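Local coordinates for protein Non-reducing end alpha-L-arabinofuranosidase BoGH43B (Bacteroides ovatus, PDB 5JOZ) that hydrolyses terminal non-reducing alpha-L-arabinofuranoside residues from xyloglucan side branches, converting S units to X units during periplasmic breakdown of the polysaccharide, at residues N69-G74 with G475-F480; G12-P17 with G362-A367. All blocks are in the same frame, centred on the assembly; numbering follows the deposited sequence.

Contact 1 (N69-G74 with G475-F480); sequences NASTGG and GFTGVF
A polar loop-to-loop contact joins the two domains of this GH43 enzyme, a five-bladed beta-propeller and a C-terminal concanavalin A-like beta-sandwich. Residues 69-74 belong to the loop that leads into the second propeller blade through strand 74-83. Residues 475-480 come from the sandwich, in the loop between helix 470-473 and strand 480-486. Ser71 carries the contact from a backbone at positive phi (84°). Its OG stands anti to the backbone N (chi1 -154°), and Ser71 OG lies 2.9 Å from Thr477 OG1, a hydrogen bond in which either hydroxyl may be the donor. The peptide N-H of Phe476 bonds to Ser71 O, with Phe476 N above the plane of that carbonyl, and more weakly to Ser71 OG, so one donor is shared between two oxygens of the same serine. Thr477 holds OG1 in the crowded position between its backbone N and carbonyl carbon (chi1 57°), while its other branch lies against the serine backbone, Thr477 CG2 being 3.8 Å from Ser71 CA. An alanine here would remove OG1 and the methyl, and would probably cost Ser71 OG its hydroxyl partner and loosen the packing on the Ser71 backbone. Gly475 CA lies 3.2 Å from Ser71 OG, an approach that the lack of a side chain permits, since a CB here would collide with that hydroxyl. Beyond the contact, Glu34 accepts the N-H of Ser71. The side chain of Phe476 comes within about 6 Å of that of Glu176, the inferred proton donor, so the sandwich loop probably helps to border the active site. The Phe476 ring meets Ser71 O at its edge, near the ring plane, with CD2 3.6 Å from that oxygen.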
ATOM      1  N   ASN A  69     -14.305   2.506  -6.306  1.00 34.30           N
ATOM      2  CA  ASN A  69     -14.580   1.354  -5.455  1.00 36.14           C
ATOM      3  C   ASN A  69     -13.455   1.166  -4.456  1.00 33.76           C
ATOM      4  O   ASN A  69     -12.284   1.466  -4.746  1.00 29.28           O
ATOM      5  CB  ASN A  69     -14.758   0.061  -6.279  1.00 40.93           C
ATOM      6  CG  ASN A  69     -16.138  -0.057  -6.935  1.00 44.32           C
ATOM      7  OD1 ASN A  69     -17.090   0.635  -6.571  1.00 39.26           O
ATOM      8  ND2 ASN A  69     -16.249  -0.969  -7.900  1.00 44.71           N
ATOM      9  N   ALA A  70     -13.824   0.689  -3.269  1.00 34.85           N
ATOM     10  CA  ALA A  70     -12.848   0.297  -2.265  1.00 36.61           C
ATOM     11  C   ALA A  70     -12.164  -0.964  -2.758  1.00 39.32           C
ATOM     12  O   ALA A  70     -12.831  -1.875  -3.263  1.00 35.40           O
ATOM     13  CB  ALA A  70     -13.523   0.032  -0.934  1.00 39.67           C
ATOM     14  N   SER A  71     -10.833  -0.979  -2.679  1.00 38.29           N
ATOM     15  CA  SER A  71     -10.030  -2.186  -2.857  1.00 40.75           C
ATOM     16  C   SER A  71      -9.720  -2.522  -4.319  1.00 44.08           C
ATOM     17  O   SER A  71      -8.681  -3.115  -4.581  1.00 43.67           O
ATOM     18  CB  SER A  71     -10.676  -3.396  -2.164  1.00 43.45           C
ATOM     19  OG  SER A  71      -9.698  -4.354  -1.824  1.00 54.34           O
ATOM     20  N   THR A  72     -10.624  -2.181  -5.245  1.00 43.19           N
ATOM     21  CA  THR A  72     -10.423  -2.376  -6.689  1.00 37.80           C
ATOM     22  C   THR A  72     -10.430  -1.072  -7.502  1.00 33.42           C
ATOM     23  O   THR A  72     -10.276  -1.113  -8.717  1.00 36.79           O
ATOM     24  CB  THR A  72     -11.500  -3.331  -7.258  1.00 38.23           C
ATOM     25  OG1 THR A  72     -12.800  -2.852  -6.895  1.00 36.33           O
ATOM     26  CG2 THR A  72     -11.321  -4.749  -6.715  1.00 32.96           C
ATOM     27  N   GLY A  73     -10.603   0.076  -6.846  1.00 32.00           N
ATOM     28  CA  GLY A  73     -10.499   1.385  -7.500  1.00 29.58           C
ATOM     29  C   GLY A  73      -9.275   2.153  -7.024  1.00 30.59           C
ATOM     30  O   GLY A  73      -8.587   1.741  -6.072  1.00 29.54           O
ATOM     31  N   GLY A  74      -9.006   3.264  -7.702  1.00 27.91           N
ATOM     32  CA  GLY A  74      -7.907   4.167  -7.380  1.00 29.97           C
ATOM     33  C   GLY A  74      -6.560   3.795  -7.983  1.00 30.89           C
ATOM     34  O   GLY A  74      -6.486   3.330  -9.116  1.00 31.73           O
ATOM     35  N   GLY A 475     -10.380  -8.167  -3.577  1.00 28.27           N
ATOM     36  CA  GLY A 475      -9.716  -6.883  -3.769  1.00 28.30           C
ATOM     37  C   GLY A 475      -8.208  -6.949  -3.603  1.00 27.53           C
ATOM     38  O   GLY A 475      -7.641  -8.035  -3.529  1.00 26.24           O
ATOM     39  N   PHE A 476      -7.576  -5.776  -3.516  1.00 29.21           N
ATOM     40  CA  PHE A 476      -6.124  -5.625  -3.639  1.00 29.06           C
ATOM     41  C   PHE A 476      -5.462  -4.919  -2.463  1.00 29.98           C
ATOM     42  O   PHE A 476      -4.293  -4.486  -2.560  1.00 24.70           O
ATOM     43  CB  PHE A 476      -5.809  -4.851  -4.937  1.00 34.84           C
ATOM     44  CG  PHE A 476      -6.085  -5.624  -6.189  1.00 34.56           C
ATOM     45  CD1 PHE A 476      -5.302  -6.723  -6.521  1.00 40.73           C
ATOM     46  CD2 PHE A 476      -7.124  -5.259  -7.040  1.00 37.78           C
ATOM     47  CE1 PHE A 476      -5.545  -7.445  -7.689  1.00 42.63           C
ATOM     48  CE2 PHE A 476      -7.374  -5.979  -8.204  1.00 39.73           C
ATOM     49  CZ  PHE A 476      -6.586  -7.075  -8.525  1.00 39.16           C
ATOM     50  N   THR A 477      -6.194  -4.807  -1.353  1.00 31.70           N
ATOM     51  CA  THR A 477      -5.721  -4.085  -0.178  1.00 31.06           C
ATOM     52  C   THR A 477      -5.561  -5.013   1.022  1.00 29.20           C
ATOM     53  O   THR A 477      -5.819  -6.221   0.938  1.00 25.51           O
ATOM     54  CB  THR A 477      -6.686  -2.945   0.176  1.00 32.33           C
ATOM     55  OG1 THR A 477      -8.001  -3.477   0.378  1.00 36.02           O
ATOM     56  CG2 THR A 477      -6.707  -1.910  -0.936  1.00 32.82           C
ATOM     57  N   GLY A 478      -5.079  -4.426   2.114  1.00 29.35           N
ATOM     58  CA  GLY A 478      -4.945  -5.078   3.415  1.00 28.18           C
ATOM     59  C   GLY A 478      -5.412  -4.141   4.521  1.00 26.24           C
ATOM     60  O   GLY A 478      -5.753  -2.977   4.282  1.00 22.51           O
ATOM     61  N   VAL A 479      -5.415  -4.650   5.742  1.00 24.85           N
ATOM     62  CA  VAL A 479      -6.068  -3.964   6.860  1.00 27.03           C
ATOM     63  C   VAL A 479      -5.429  -2.610   7.220  1.00 23.83           C
ATOM     64  O   VAL A 479      -4.204  -2.480   7.291  1.00 20.72           O
ATOM     65  CB  VAL A 479      -6.092  -4.876   8.114  1.00 29.16           C
ATOM     66  CG1 VAL A 479      -6.507  -4.103   9.360  1.00 28.86           C
ATOM     67  CG2 VAL A 479      -7.027  -6.065   7.886  1.00 30.69           C
ATOM     68  N   PHE A 480      -6.272  -1.611   7.447  1.00 21.86           N
ATOM     69  CA  PHE A 480      -5.848  -0.372   8.096  1.00 21.61           C
ATOM     70  C   PHE A 480      -6.541  -0.285   9.437  1.00 20.56           C
ATOM     71  O   PHE A 480      -7.708  -0.665   9.558  1.00 26.90           O
ATOM     72  CB  PHE A 480      -6.240   0.846   7.271  1.00 22.39           C
ATOM     73  CG  PHE A 480      -5.303   1.149   6.152  1.00 22.10           C
ATOM     74  CD1 PHE A 480      -5.185   0.283   5.086  1.00 24.34           C
ATOM     75  CD2 PHE A 480      -4.557   2.314   6.149  1.00 24.49           C
ATOM     76  CE1 PHE A 480      -4.327   0.562   4.025  1.00 25.12           C
ATOM     77  CE2 PHE A 480      -3.695   2.600   5.096  1.00 25.93           C
ATOM     78  CZ  PHE A 480      -3.585   1.720   4.029  1.00 23.38           C
TER

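Contact 2 (G12-P17 with G362-A367)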
ATOM      1  N   GLY A  12       3.028  -4.502   6.031  1.00 26.38           N
ATOM      2  CA  GLY A  12       1.717  -3.864   5.859  1.00 26.15           C
ATOM      3  C   GLY A  12       1.455  -3.655   4.377  1.00 26.47           C
ATOM      4  O   GLY A  12       2.296  -4.000   3.537  1.00 23.15           O
ATOM      5  N   MET A  13       0.296  -3.092   4.049  1.00 24.48           N
ATOM      6  CA  MET A  13      -0.129  -3.020   2.662  1.00 22.27           C
ATOM      7  C   MET A  13       0.809  -2.116   1.885  1.00 21.67           C
ATOM      8  O   MET A  13       0.787  -0.902   2.051  1.00 21.49           O
ATOM      9  CB  MET A  13      -1.572  -2.544   2.538  1.00 24.23           C
ATOM     10  CG  MET A  13      -2.131  -2.736   1.129  1.00 24.27           C
ATOM     11  SD  MET A  13      -3.286  -1.469   0.615  1.00 27.74           S
ATOM     12  CE  MET A  13      -2.305   0.019   0.778  1.00 26.06           C
ATOM     13  N   ASN A  14       1.635  -2.752   1.050  1.00 20.95           N
ATOM     14  CA  ASN A  14       2.692  -2.102   0.278  1.00 20.96           C
ATOM     15  C   ASN A  14       2.960  -2.897  -1.021  1.00 22.35           C
ATOM     16  O   ASN A  14       4.056  -3.409  -1.251  1.00 19.66           O
ATOM     17  CB  ASN A  14       3.961  -1.973   1.132  1.00 20.91           C
ATOM     18  CG  ASN A  14       4.007  -0.671   1.924  1.00 22.56           C
ATOM     19  OD1 ASN A  14       3.994   0.411   1.343  1.00 21.29           O
ATOM     20  ND2 ASN A  14       4.066  -0.772   3.251  1.00 20.19           N
ATOM     21  N   PRO A  15       1.947  -3.001  -1.881  1.00 25.13           N
ATOM     22  CA  PRO A  15       2.088  -3.821  -3.072  1.00 27.51           C
ATOM     23  C   PRO A  15       2.761  -3.122  -4.256  1.00 29.34           C
ATOM     24  O   PRO A  15       2.910  -1.896  -4.272  1.00 24.25           O
ATOM     25  CB  PRO A  15       0.625  -4.156  -3.433  1.00 29.76           C
ATOM     26  CG  PRO A  15      -0.243  -3.285  -2.570  1.00 29.33           C
ATOM     27  CD  PRO A  15       0.650  -2.307  -1.876  1.00 28.04           C
ATOM     28  N   ASP A  16       3.140  -3.930  -5.246  1.00 32.06           N
ATOM     29  CA  ASP A  16       3.588  -3.459  -6.569  1.00 29.54           C
ATOM     30  C   ASP A  16       4.817  -2.550  -6.464  1.00 26.64           C
ATOM     31  O   ASP A  16       4.815  -1.437  -7.007  1.00 27.06           O
ATOM     32  CB  ASP A  16       2.444  -2.734  -7.297  1.00 25.71           C
ATOM     33  CG  ASP A  16       1.222  -3.607  -7.498  1.00 25.30           C
ATOM     34  OD1 ASP A  16       1.373  -4.733  -8.004  1.00 24.77           O
ATOM     35  OD2 ASP A  16       0.097  -3.153  -7.190  1.00 28.57           O
ATOM     36  N   PRO A  17       5.864  -3.012  -5.747  1.00 22.89           N
ATOM     37  CA  PRO A  17       6.987  -2.131  -5.474  1.00 23.85           C
ATOM     38  C   PRO A  17       7.729  -1.752  -6.742  1.00 24.35           C
ATOM     39  O   PRO A  17       7.995  -2.640  -7.566  1.00 24.69           O
ATOM     40  CB  PRO A  17       7.883  -2.976  -4.555  1.00 24.47           C
ATOM     41  CG  PRO A  17       7.581  -4.382  -4.922  1.00 24.08           C
ATOM     42  CD  PRO A  17       6.111  -4.372  -5.232  1.00 26.06           C
ATOM     43  N   GLY A 362      -6.293   6.606   9.271  1.00 26.61           N
ATOM     44  CA  GLY A 362      -5.727   5.343   9.711  1.00 30.75           C
ATOM     45  C   GLY A 362      -4.359   5.050   9.165  1.00 27.81           C
ATOM     46  O   GLY A 362      -3.781   5.839   8.413  1.00 25.53           O
ATOM     47  N   ARG A 363      -3.845   3.893   9.561  1.00 26.72           N
ATOM     48  CA  ARG A 363      -2.579   3.440   9.062  1.00 27.10           C
ATOM     49  C   ARG A 363      -2.552   1.942   8.869  1.00 25.73           C
ATOM     50  O   ARG A 363      -3.294   1.200   9.521  1.00 25.49           O
ATOM     51  CB  ARG A 363      -1.454   3.920   9.972  1.00 31.42           C
ATOM     52  CG  ARG A 363      -1.286   3.167  11.275  1.00 36.21           C
ATOM     53  CD  ARG A 363       0.101   3.406  11.837  1.00 39.87           C
ATOM     54  NE  ARG A 363       0.172   4.609  12.646  1.00 43.00           N
ATOM     55  CZ  ARG A 363       1.281   5.064  13.212  1.00 41.49           C
ATOM     56  NH1 ARG A 363       2.440   4.435  13.053  1.00 41.07           N
ATOM     57  NH2 ARG A 363       1.229   6.169  13.940  1.00 52.17           N
ATOM     58  N   ARG A 364      -1.661   1.525   7.976  1.00 21.21           N
ATOM     59  CA  ARG A 364      -1.465   0.132   7.622  1.00 21.77           C
ATOM     60  C   ARG A 364      -1.130  -0.724   8.847  1.00 21.92           C
ATOM     61  O   ARG A 364      -0.277  -0.345   9.652  1.00 23.24           O
ATOM     62  CB  ARG A 364      -0.306   0.014   6.632  1.00 20.53           C
ATOM     63  CG  ARG A 364      -0.553   0.615   5.257  1.00 18.58           C
ATOM     64  CD  ARG A 364       0.761   0.985   4.597  1.00 18.68           C
ATOM     65  NE  ARG A 364       0.584   1.565   3.260  1.00 19.31           N
ATOM     66  CZ  ARG A 364       0.144   2.799   2.989  1.00 21.13           C
ATOM     67  NH1 ARG A 364      -0.202   3.652   3.960  1.00 20.19           N
ATOM     68  NH2 ARG A 364       0.044   3.192   1.711  1.00 21.77           N
ATOM     69  N   GLN A 365      -1.808  -1.860   8.998  1.00 22.14           N
ATOM     70  CA  GLN A 365      -1.380  -2.851   9.988  1.00 23.28           C
ATOM     71  C   GLN A 365      -0.084  -3.518   9.502  1.00 22.44           C
ATOM     72  O   GLN A 365      -0.097  -4.399   8.648  1.00 28.33           O
ATOM     73  CB  GLN A 365      -2.458  -3.885  10.264  1.00 23.68           C
ATOM     74  CG  GLN A 365      -2.150  -4.701  11.515  1.00 27.20           C
ATOM     75  CD  GLN A 365      -3.103  -5.847  11.721  1.00 27.36           C
ATOM     76  OE1 GLN A 365      -4.246  -5.792  11.279  1.00 27.90           O
ATOM     77  NE2 GLN A 365      -2.641  -6.897  12.406  1.00 29.05           N
ATOM     78  N   ALA A 366       1.026  -3.067  10.063  1.00 23.14           N
ATOM     79  CA  ALA A 366       2.365  -3.445   9.644  1.00 23.80           C
ATOM     80  C   ALA A 366       2.931  -4.660  10.391  1.00 24.85           C
ATOM     81  O   ALA A 366       4.097  -5.022  10.172  1.00 25.98           O
ATOM     82  CB  ALA A 366       3.294  -2.247   9.831  1.00 25.85           C
ATOM     83  N   ALA A 367       2.142  -5.265  11.281  1.00 23.76           N
ATOM     84  CA  ALA A 367       2.565  -6.473  11.990  1.00 26.40           C
ATOM     85  C   ALA A 367       1.383  -7.365  12.362  1.00 26.54           C
ATOM     86  O   ALA A 367       0.269  -6.893  12.594  1.00 24.84           O
ATOM     87  CB  ALA A 367       3.360  -6.096  13.231  1.00 27.44           C
TER
HETATM   88  O   HOH W   1       1.137   1.378  -0.247  1.00 27.97           O
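Gly12 opens the segment where the two backbones come nearest, Gly12 CA being 3.9 Å from Ala366 CA. It also makes a CH...O contact of 3.4 Å from Gly12 CA to Gln365 O. A side chain on Gly12 would be crowded by Arg364 CB and Ala366 CA. Met13 follows and supplies the main polar link through its backbone: Arg364 NE donates to Met13 O at 2.8 Å, nearly along the C=O axis and close to the guanidinium plane. Extended from CG to NE, the arginine reaches across, and a water accepts from Arg364 NH2 at 2.9 Å and is placed to donate to Met13 O. The Met13 side chain bends so that CE lies 4.1 Å from Arg364 NH2. Asn14 crosses the arginine at about a right angle, Asn14 ND2 sitting 4.0 Å from Arg364 CD, while its OD1 accepts from Tyr42 and Thr30 of the propeller. Past Pro15 the chain runs on to Asp16, the inferred proton acceptor. The loop of 12-17 thus leads from strand 4-6 into strand 18-22, facing the end of strand 359-364, while Phe480 on the adjacent antiparallel strand 480-486 packs against both Met13 and Arg364.

Overall arrangement
Both contacts illustrate how a domain interface can be built: each pairs a propeller loop with a piece of the sandwich, a loop leading into strand 480-486 in contact 1 and the end of strand 359-364 with the turn after it in contact 2. Their centres lie 11 Å apart. Contact 2 is buried near the middle of the chain, whereas contact 1 is only partly buried, with Thr72 exposed. Their chemistry differs too. Small hydroxyls and a peptide N-H do the work in contact 1; in contact 2 a long arginine reaches a backbone carbonyl with help from a water. The sandwich segments are neighbours, joined by a probable hydrogen bond from Gln365 N to Val479 O, and Gly478 N packs on Met13 CG.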